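Local coordinates for protein DynE8 (Micromonospora chersina, PDB 4AMM) that forms the acyltransferase domain of an iterative polyketide synthase of enediyne biosynthesis, and so probably loads acyl units onto the synthase's carrier domain, at residues 1-6 against 57-62; 42-47 against 393-398. One frame throughout, in Å; residues are numbered along the deposited sequence.

Contact 1: 1-6 against 57-62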
ATOM      1  N   PRO A   1      12.964   9.377  16.544  1.00 39.45           N
ATOM      2  CA  PRO A   1      12.204   8.229  15.994  1.00 38.25           C
ATOM      3  C   PRO A   1      12.716   6.867  16.545  1.00 37.28           C
ATOM      4  O   PRO A   1      13.893   6.772  16.922  1.00 38.35           O
ATOM      5  CB  PRO A   1      12.412   8.348  14.468  1.00 38.60           C
ATOM      6  CG  PRO A   1      13.586   9.244  14.281  1.00 39.53           C
ATOM      7  CD  PRO A   1      13.727  10.108  15.512  1.00 40.63           C
ATOM      8  N   ASP A   2      11.834   5.846  16.612  1.00 35.62           N
ATOM      9  CA  ASP A   2      12.190   4.477  17.045  1.00 33.65           C
ATOM     10  C   ASP A   2      12.968   3.640  16.015  1.00 30.85           C
ATOM     11  O   ASP A   2      13.588   2.638  16.347  1.00 30.66           O
ATOM     12  CB  ASP A   2      10.954   3.699  17.551  1.00 34.82           C
ATOM     13  CG  ASP A   2       9.825   3.555  16.489  1.00 39.18           C
ATOM     14  OD1 ASP A   2       9.878   4.203  15.408  1.00 44.11           O
ATOM     15  OD2 ASP A   2       8.856   2.794  16.766  1.00 43.16           O
ATOM     16  N   HIS A   3      12.953   4.070  14.750  1.00 28.75           N
ATOM     17  CA  HIS A   3      13.839   3.466  13.781  1.00 25.73           C
ATOM     18  C   HIS A   3      14.604   4.634  13.187  1.00 23.31           C
ATOM     19  O   HIS A   3      14.063   5.762  13.013  1.00 25.63           O
ATOM     20  CB  HIS A   3      13.120   2.745  12.629  1.00 25.74           C
ATOM     21  CG  HIS A   3      12.548   1.419  13.000  1.00 30.29           C
ATOM     22  ND1 HIS A   3      11.505   1.306  13.890  1.00 29.87           N
ATOM     23  CD2 HIS A   3      12.884   0.169  12.637  1.00 31.46           C
ATOM     24  CE1 HIS A   3      11.232   0.028  14.074  1.00 32.10           C
ATOM     25  NE2 HIS A   3      12.038  -0.683  13.309  1.00 35.80           N
ATOM     26  N   GLU A   4      15.852   4.361  12.916  1.00 18.70           N
ATOM     27  CA  GLU A   4      16.731   5.295  12.252  1.00 17.34           C
ATOM     28  C   GLU A   4      16.891   4.840  10.812  1.00 15.94           C
ATOM     29  O   GLU A   4      16.837   3.638  10.498  1.00 16.46           O
ATOM     30  CB  GLU A   4      18.074   5.332  12.975  1.00 19.28           C
ATOM     31  CG  GLU A   4      18.909   6.482  12.450  1.00 20.37           C
ATOM     32  CD  GLU A   4      18.120   7.822  12.611  1.00 28.24           C
ATOM     33  OE1 GLU A   4      18.074   8.393  13.729  1.00 27.24           O
ATOM     34  OE2 GLU A   4      17.448   8.215  11.618  1.00 24.69           O
ATOM     35  N   LEU A   5      17.158   5.787   9.900  1.00 14.54           N
ATOM     36  CA  LEU A   5      17.425   5.504   8.506  1.00 13.70           C
ATOM     37  C   LEU A   5      18.868   5.695   8.198  1.00 13.63           C
ATOM     38  O   LEU A   5      19.396   6.814   8.399  1.00 14.89           O
ATOM     39  CB  LEU A   5      16.616   6.520   7.664  1.00 14.10           C
ATOM     40  CG  LEU A   5      16.905   6.489   6.150  1.00 14.33           C
ATOM     41  CD1 LEU A   5      16.570   5.116   5.522  1.00 14.72           C
ATOM     42  CD2 LEU A   5      16.040   7.624   5.513  1.00 15.63           C
ATOM     43  N   VAL A   6      19.550   4.661   7.705  1.00 12.60           N
ATOM     44  CA  VAL A   6      20.960   4.740   7.423  1.00 12.35           C
ATOM     45  C   VAL A   6      21.171   4.472   5.958  1.00 11.79           C
ATOM     46  O   VAL A   6      20.802   3.413   5.427  1.00 13.68           O
ATOM     47  CB  VAL A   6      21.759   3.669   8.203  1.00 13.47           C
ATOM     48  CG1 VAL A   6      23.182   3.821   7.884  1.00 15.72           C
ATOM     49  CG2 VAL A   6      21.481   3.898   9.679  1.00 15.93           C
ATOM     50  N   ALA A  57      16.569   0.556   7.466  1.00 14.36           N
ATOM     51  CA  ALA A  57      15.900   1.092   8.627  1.00 13.96           C
ATOM     52  C   ALA A  57      16.284   0.200   9.819  1.00 15.12           C
ATOM     53  O   ALA A  57      16.075  -1.010   9.726  1.00 18.73           O
ATOM     54  CB  ALA A  57      14.404   1.044   8.408  1.00 17.24           C
ATOM     55  N   VAL A  58      16.765   0.805  10.865  1.00 14.77           N
ATOM     56  CA  VAL A  58      17.315   0.013  11.986  1.00 16.73           C
ATOM     57  C   VAL A  58      16.832   0.540  13.310  1.00 19.44           C
ATOM     58  O   VAL A  58      16.557   1.722  13.482  1.00 19.53           O
ATOM     59  CB  VAL A  58      18.870  -0.014  11.923  1.00 18.75           C
ATOM     60  CG1 VAL A  58      19.405  -0.606  10.549  1.00 19.39           C
ATOM     61  CG2 VAL A  58      19.435   1.405  12.194  1.00 19.89           C
ATOM     62  N   ARG A  59      16.771  -0.364  14.320  1.00 20.59           N
ATOM     63  CA  ARG A  59      16.370   0.060  15.650  1.00 23.14           C
ATOM     64  C   ARG A  59      17.513   0.584  16.491  1.00 22.74           C
ATOM     65  O   ARG A  59      17.310   1.422  17.343  1.00 24.67           O
ATOM     66  CB  ARG A  59      15.601  -1.068  16.407  1.00 24.39           C
ATOM     67  CG  ARG A  59      14.250  -1.355  15.757  1.00 30.01           C
ATOM     68  CD  ARG A  59      13.340  -2.210  16.674  1.00 40.49           C
ATOM     69  NE  ARG A  59      14.075  -3.343  17.243  1.00 44.48           N
ATOM     70  CZ  ARG A  59      13.879  -3.857  18.466  1.00 47.64           C
ATOM     71  NH1 ARG A  59      12.963  -3.350  19.306  1.00 47.68           N
ATOM     72  NH2 ARG A  59      14.623  -4.876  18.866  1.00 46.73           N
ATOM     73  N   ASP A  60      18.725   0.161  16.179  1.00 21.15           N
ATOM     74  CA  ASP A  60      19.914   0.474  16.976  1.00 21.43           C
ATOM     75  C   ASP A  60      21.179   0.084  16.275  1.00 21.05           C
ATOM     76  O   ASP A  60      21.102  -0.454  15.171  1.00 18.49           O
ATOM     77  CB  ASP A  60      19.833  -0.230  18.378  1.00 22.58           C
ATOM     78  CG  ASP A  60      19.700  -1.717  18.289  1.00 28.90           C
ATOM     79  OD1 ASP A  60      20.003  -2.375  17.275  1.00 27.84           O
ATOM     80  OD2 ASP A  60      19.243  -2.296  19.335  1.00 33.14           O
ATOM     81  N   ALA A  61      22.328   0.305  16.893  1.00 20.61           N
ATOM     82  CA  ALA A  61      23.597   0.036  16.240  1.00 21.49           C
ATOM     83  C   ALA A  61      23.776  -1.426  15.860  1.00 22.08           C
ATOM     84  O   ALA A  61      24.355  -1.734  14.855  1.00 23.74           O
ATOM     85  CB  ALA A  61      24.738   0.497  17.066  1.00 23.12           C
ATOM     86  N   ASP A  62      23.347  -2.346  16.724  1.00 22.88           N
ATOM     87  CA  ASP A  62      23.533  -3.758  16.416  1.00 25.01           C
ATOM     88  C   ASP A  62      22.703  -4.172  15.182  1.00 23.34           C
ATOM     89  O   ASP A  62      23.091  -5.027  14.393  1.00 23.07           O
ATOM     90  CB  ASP A  62      23.163  -4.628  17.623  1.00 28.10           C
ATOM     91  CG  ASP A  62      24.255  -4.718  18.654  1.00 33.79           C
ATOM     92  OD1 ASP A  62      25.413  -4.253  18.461  1.00 38.03           O
ATOM     93  OD2 ASP A  62      23.932  -5.311  19.726  1.00 42.71           O
TER
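The imidazole ring of H3 lies over the first part of the R59 side chain, whose CG sits beneath one ring face as a CH-pi contact, 3.7 Å from the ring centroid. The methylene is displaced toward the rim on the NE2 side, with R59 CG 3.4 Å from H3 NE2. With an alanine at H3 the imidazole would be gone, and R59 CG would probably lose its flat cover, leaving the arginine chain freer to turn. Just beyond this overlap the two backbones pair. E4 N donates to V58 O at 2.8 Å, nearly straight at 168°, and V58 N returns the bond to E4 O at 2.9 Å. A close CA-H...O contact joins each carbonyl as well, from H3 CA to V58 O and from A57 CA to E4 O. E4 and V58 form the hydrogen-bonded pair, and L5 and A57 the non-hydrogen-bonded pair that follows. V58 CG2 packs against V6 CG2 at 4.1 Å. The E4 chain bends at chi2 (57°) and leads away from V58; its OE2 accepts L5 N at 3.0 Å and forms a salt bridge with R401, while OE1 is hydrogen-bonded to T36 OG1. Helix 32-45 covers E4 and V6, whereas helix 376-387 packs on H3, L5 and A57. These bridges are the end of an antiparallel pairing between strands 4-10 and 52-58, the former an outermost strand of a four-stranded antiparallel sheet flanked by helices, consistent with the linker subdomain between ketosynthase and acyltransferase in polyketide synthases.

Contact 2: 42-47 against 393-398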
ATOM      1  N   LEU A  42      25.731  10.673   7.175  1.00 12.20           N
ATOM      2  CA  LEU A  42      25.728   9.892   5.954  1.00 13.16           C
ATOM      3  C   LEU A  42      24.685  10.406   5.002  1.00 11.40           C
ATOM      4  O   LEU A  42      24.937  10.419   3.777  1.00 12.21           O
ATOM      5  CB  LEU A  42      25.467   8.372   6.309  1.00 12.92           C
ATOM      6  CG  LEU A  42      26.703   7.740   6.978  1.00 13.92           C
ATOM      7  CD1 LEU A  42      26.213   6.329   7.529  1.00 15.64           C
ATOM      8  CD2 LEU A  42      27.796   7.535   5.982  1.00 16.79           C
ATOM      9  N   ALA A  43      23.508  10.783   5.498  1.00 11.28           N
ATOM     10  CA  ALA A  43      22.437  11.252   4.590  1.00 11.36           C
ATOM     11  C   ALA A  43      22.904  12.568   3.932  1.00 10.91           C
ATOM     12  O   ALA A  43      22.611  12.769   2.722  1.00 11.35           O
ATOM     13  CB  ALA A  43      21.149  11.432   5.315  1.00 12.80           C
ATOM     14  N   ALA A  44      23.606  13.424   4.661  1.00 10.64           N
ATOM     15  CA  ALA A  44      24.043  14.722   4.101  1.00 10.91           C
ATOM     16  C   ALA A  44      25.091  14.482   3.060  1.00 11.78           C
ATOM     17  O   ALA A  44      25.146  15.191   2.033  1.00 12.05           O
ATOM     18  CB  ALA A  44      24.544  15.589   5.220  1.00 11.81           C
ATOM     19  N   ALA A  45      25.942  13.479   3.217  1.00 11.75           N
ATOM     20  CA  ALA A  45      27.091  13.288   2.340  1.00 13.00           C
ATOM     21  C   ALA A  45      26.781  12.364   1.156  1.00 13.41           C
ATOM     22  O   ALA A  45      27.497  12.377   0.165  1.00 15.65           O
ATOM     23  CB  ALA A  45      28.218  12.616   3.187  1.00 17.16           C
ATOM     24  N   HIS A  46      25.753  11.541   1.173  1.00 10.96           N
ATOM     25  CA  HIS A  46      25.386  10.578   0.174  1.00 10.96           C
ATOM     26  C   HIS A  46      24.025  10.887  -0.397  1.00 13.13           C
ATOM     27  O   HIS A  46      23.008  10.267  -0.169  1.00 13.10           O
ATOM     28  CB  HIS A  46      25.365   9.153   0.836  1.00 13.08           C
ATOM     29  CG  HIS A  46      26.738   8.720   1.184  1.00 14.87           C
ATOM     30  ND1 HIS A  46      27.274   8.814   2.446  1.00 19.82           N
ATOM     31  CD2 HIS A  46      27.731   8.320   0.369  1.00 16.70           C
ATOM     32  CE1 HIS A  46      28.536   8.390   2.396  1.00 17.02           C
ATOM     33  NE2 HIS A  46      28.815   8.064   1.159  1.00 20.29           N
ATOM     34  N   ARG A  47      24.013  11.930  -1.224  1.00 11.44           N
ATOM     35  CA  ARG A  47      22.798  12.452  -1.889  1.00 11.57           C
ATOM     36  C   ARG A  47      23.181  12.984  -3.249  1.00 10.85           C
ATOM     37  O   ARG A  47      24.319  13.455  -3.394  1.00 12.38           O
ATOM     38  CB  ARG A  47      22.057  13.422  -0.992  1.00  9.86           C
ATOM     39  CG  ARG A  47      22.893  14.722  -0.627  1.00 11.28           C
ATOM     40  CD  ARG A  47      22.193  15.431   0.602  1.00 10.01           C
ATOM     41  NE  ARG A  47      22.858  16.695   0.905  1.00 10.22           N
ATOM     42  CZ  ARG A  47      22.397  17.888   0.427  1.00  9.33           C
ATOM     43  NH1 ARG A  47      21.173  18.008  -0.082  1.00  9.27           N
ATOM     44  NH2 ARG A  47      23.173  18.943   0.620  1.00  9.95           N
ATOM     45  N   ASP A 393      17.804  11.953  -2.074  1.00 10.52           N
ATOM     46  CA  ASP A 393      18.263  12.733  -0.878  1.00 10.57           C
ATOM     47  C   ASP A 393      17.401  12.316   0.295  1.00 11.65           C
ATOM     48  O   ASP A 393      16.199  12.621   0.282  1.00 13.39           O
ATOM     49  CB  ASP A 393      18.153  14.247  -1.223  1.00 10.36           C
ATOM     50  CG  ASP A 393      18.661  15.151  -0.187  1.00 11.25           C
ATOM     51  OD1 ASP A 393      18.811  14.717   1.029  1.00 11.99           O
ATOM     52  OD2 ASP A 393      18.921  16.350  -0.453  1.00 12.26           O
ATOM     53  N   ALA A 394      17.997  11.626   1.266  1.00 11.11           N
ATOM     54  CA  ALA A 394      17.258  11.181   2.435  1.00 11.77           C
ATOM     55  C   ALA A 394      17.374  12.152   3.592  1.00 12.58           C
ATOM     56  O   ALA A 394      16.810  11.903   4.713  1.00 12.75           O
ATOM     57  CB  ALA A 394      17.854   9.789   2.828  1.00 12.63           C
ATOM     58  N   THR A 395      18.007  13.321   3.432  1.00 12.76           N
ATOM     59  CA  THR A 395      18.094  14.321   4.528  1.00 10.67           C
ATOM     60  C   THR A 395      16.718  14.754   5.137  1.00 13.36           C
ATOM     61  O   THR A 395      16.760  15.076   6.324  1.00 13.85           O
ATOM     62  CB  THR A 395      18.958  15.562   4.217  1.00 12.54           C
ATOM     63  OG1 THR A 395      18.328  16.284   3.153  1.00 13.01           O
ATOM     64  CG2 THR A 395      20.384  15.176   3.873  1.00 11.72           C
ATOM     65  N   PRO A 396      15.596  14.755   4.370  1.00 12.52           N
ATOM     66  CA  PRO A 396      14.322  15.140   5.021  1.00 13.06           C
ATOM     67  C   PRO A 396      14.020  14.247   6.241  1.00 13.63           C
ATOM     68  O   PRO A 396      13.303  14.744   7.136  1.00 15.22           O
ATOM     69  CB  PRO A 396      13.308  14.956   3.901  1.00 15.18           C
ATOM     70  CG  PRO A 396      14.050  15.225   2.672  1.00 15.51           C
ATOM     71  CD  PRO A 396      15.426  14.570   2.915  1.00 13.94           C
ATOM     72  N   PHE A 397      14.511  13.031   6.306  1.00 12.02           N
ATOM     73  CA  PHE A 397      14.200  12.211   7.463  1.00 12.92           C
ATOM     74  C   PHE A 397      14.832  12.752   8.716  1.00 15.44           C
ATOM     75  O   PHE A 397      14.421  12.366   9.813  1.00 15.77           O
ATOM     76  CB  PHE A 397      14.690  10.764   7.159  1.00 13.87           C
ATOM     77  CG  PHE A 397      14.241   9.758   8.198  1.00 14.44           C
ATOM     78  CD1 PHE A 397      12.993   9.164   8.078  1.00 18.61           C
ATOM     79  CD2 PHE A 397      15.064   9.390   9.229  1.00 16.35           C
ATOM     80  CE1 PHE A 397      12.507   8.255   9.106  1.00 20.32           C
ATOM     81  CE2 PHE A 397      14.589   8.420  10.250  1.00 16.51           C
ATOM     82  CZ  PHE A 397      13.354   7.916  10.164  1.00 18.44           C
ATOM     83  N   PHE A 398      15.833  13.635   8.620  1.00 13.82           N
ATOM     84  CA  PHE A 398      16.591  14.135   9.769  1.00 14.84           C
ATOM     85  C   PHE A 398      16.183  15.536  10.202  1.00 16.57           C
ATOM     86  O   PHE A 398      16.690  16.007  11.203  1.00 21.52           O
ATOM     87  CB  PHE A 398      18.112  14.032   9.469  1.00 16.51           C
ATOM     88  CG  PHE A 398      18.548  12.619   9.317  1.00 13.04           C
ATOM     89  CD1 PHE A 398      18.835  11.884  10.484  1.00 17.11           C
ATOM     90  CD2 PHE A 398      18.512  11.981   8.083  1.00 13.27           C
ATOM     91  CE1 PHE A 398      19.091  10.564  10.425  1.00 17.29           C
ATOM     92  CE2 PHE A 398      18.826  10.593   7.991  1.00 15.38           C
ATOM     93  CZ  PHE A 398      19.109   9.889   9.182  1.00 16.52           C
TER
HETATM   94  O   HOH W   1      20.797  11.124   1.418  1.00 11.42           O
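D393, in the loop that follows helix 376-387, meets R47 through its carboxylate. The two side chains run side by side, pointing the same way, and R47 NH1 forms a salt bridge to D393 OD2 at 2.8 Å. The oxygen lies in the guanidinium plane, but the donor approaches from above the carboxylate plane, the two planes being 52° apart. R47 NE also donates to A44 O at 3.0 Å, with that oxygen in the guanidinium plane, so the group is gripped at two edge positions and its rotation is probably restricted. D393 CG is anti to the backbone N (chi1 -176°), which places it alongside the R47 chain. The other oxygen, OD1, accepts both T395 N at 2.9 Å and T395 OG1 at 2.7 Å; the backbone bond closes an Asx turn. At A394 the link passes through a water: the backbone N donates to it, and it donates in turn to A43 O and H46 O, tying the loop to the end of helix 32-45. T395 then presses its methyl onto the helix, CG2 lying 3.5 Å from A43 O and also reaching A44 CA and R47 CD, where the threonine and arginine side chains cross at about a right angle. P396 turns to helix 144-165, and F397 to strand 4-10. F398 closes the segment, its CE2 3.6 Å from A43 CB. The chemistry thus divides in two: the T395 methyl and the F398 ring each pack on A43, while at the more exposed end one carboxylate both shapes its own turn and probably offsets the positive charge of R47.

Overall arrangement
The centres of contacts 1 and 2 are about 14 Å apart, on the same side of the chain's centre, and the two touch directly: the rings of F397 and F398 pack against E4 and L5. Along the chain the segments alternate, 1-6, 42-47, 57-62 and 393-398, so both contacts belong to one unit built from the two ends of the construct. Helix 32-45 leads into strand 52-58, and the C-terminal loop returns against strand 4-10 and helix 32-45 after helix 376-387. Contact 1 joins strands of the antiparallel sheet, and contact 2 fastens the returning loop to the end of helix 32-45. Together they bring both termini of this acyltransferase fragment close together.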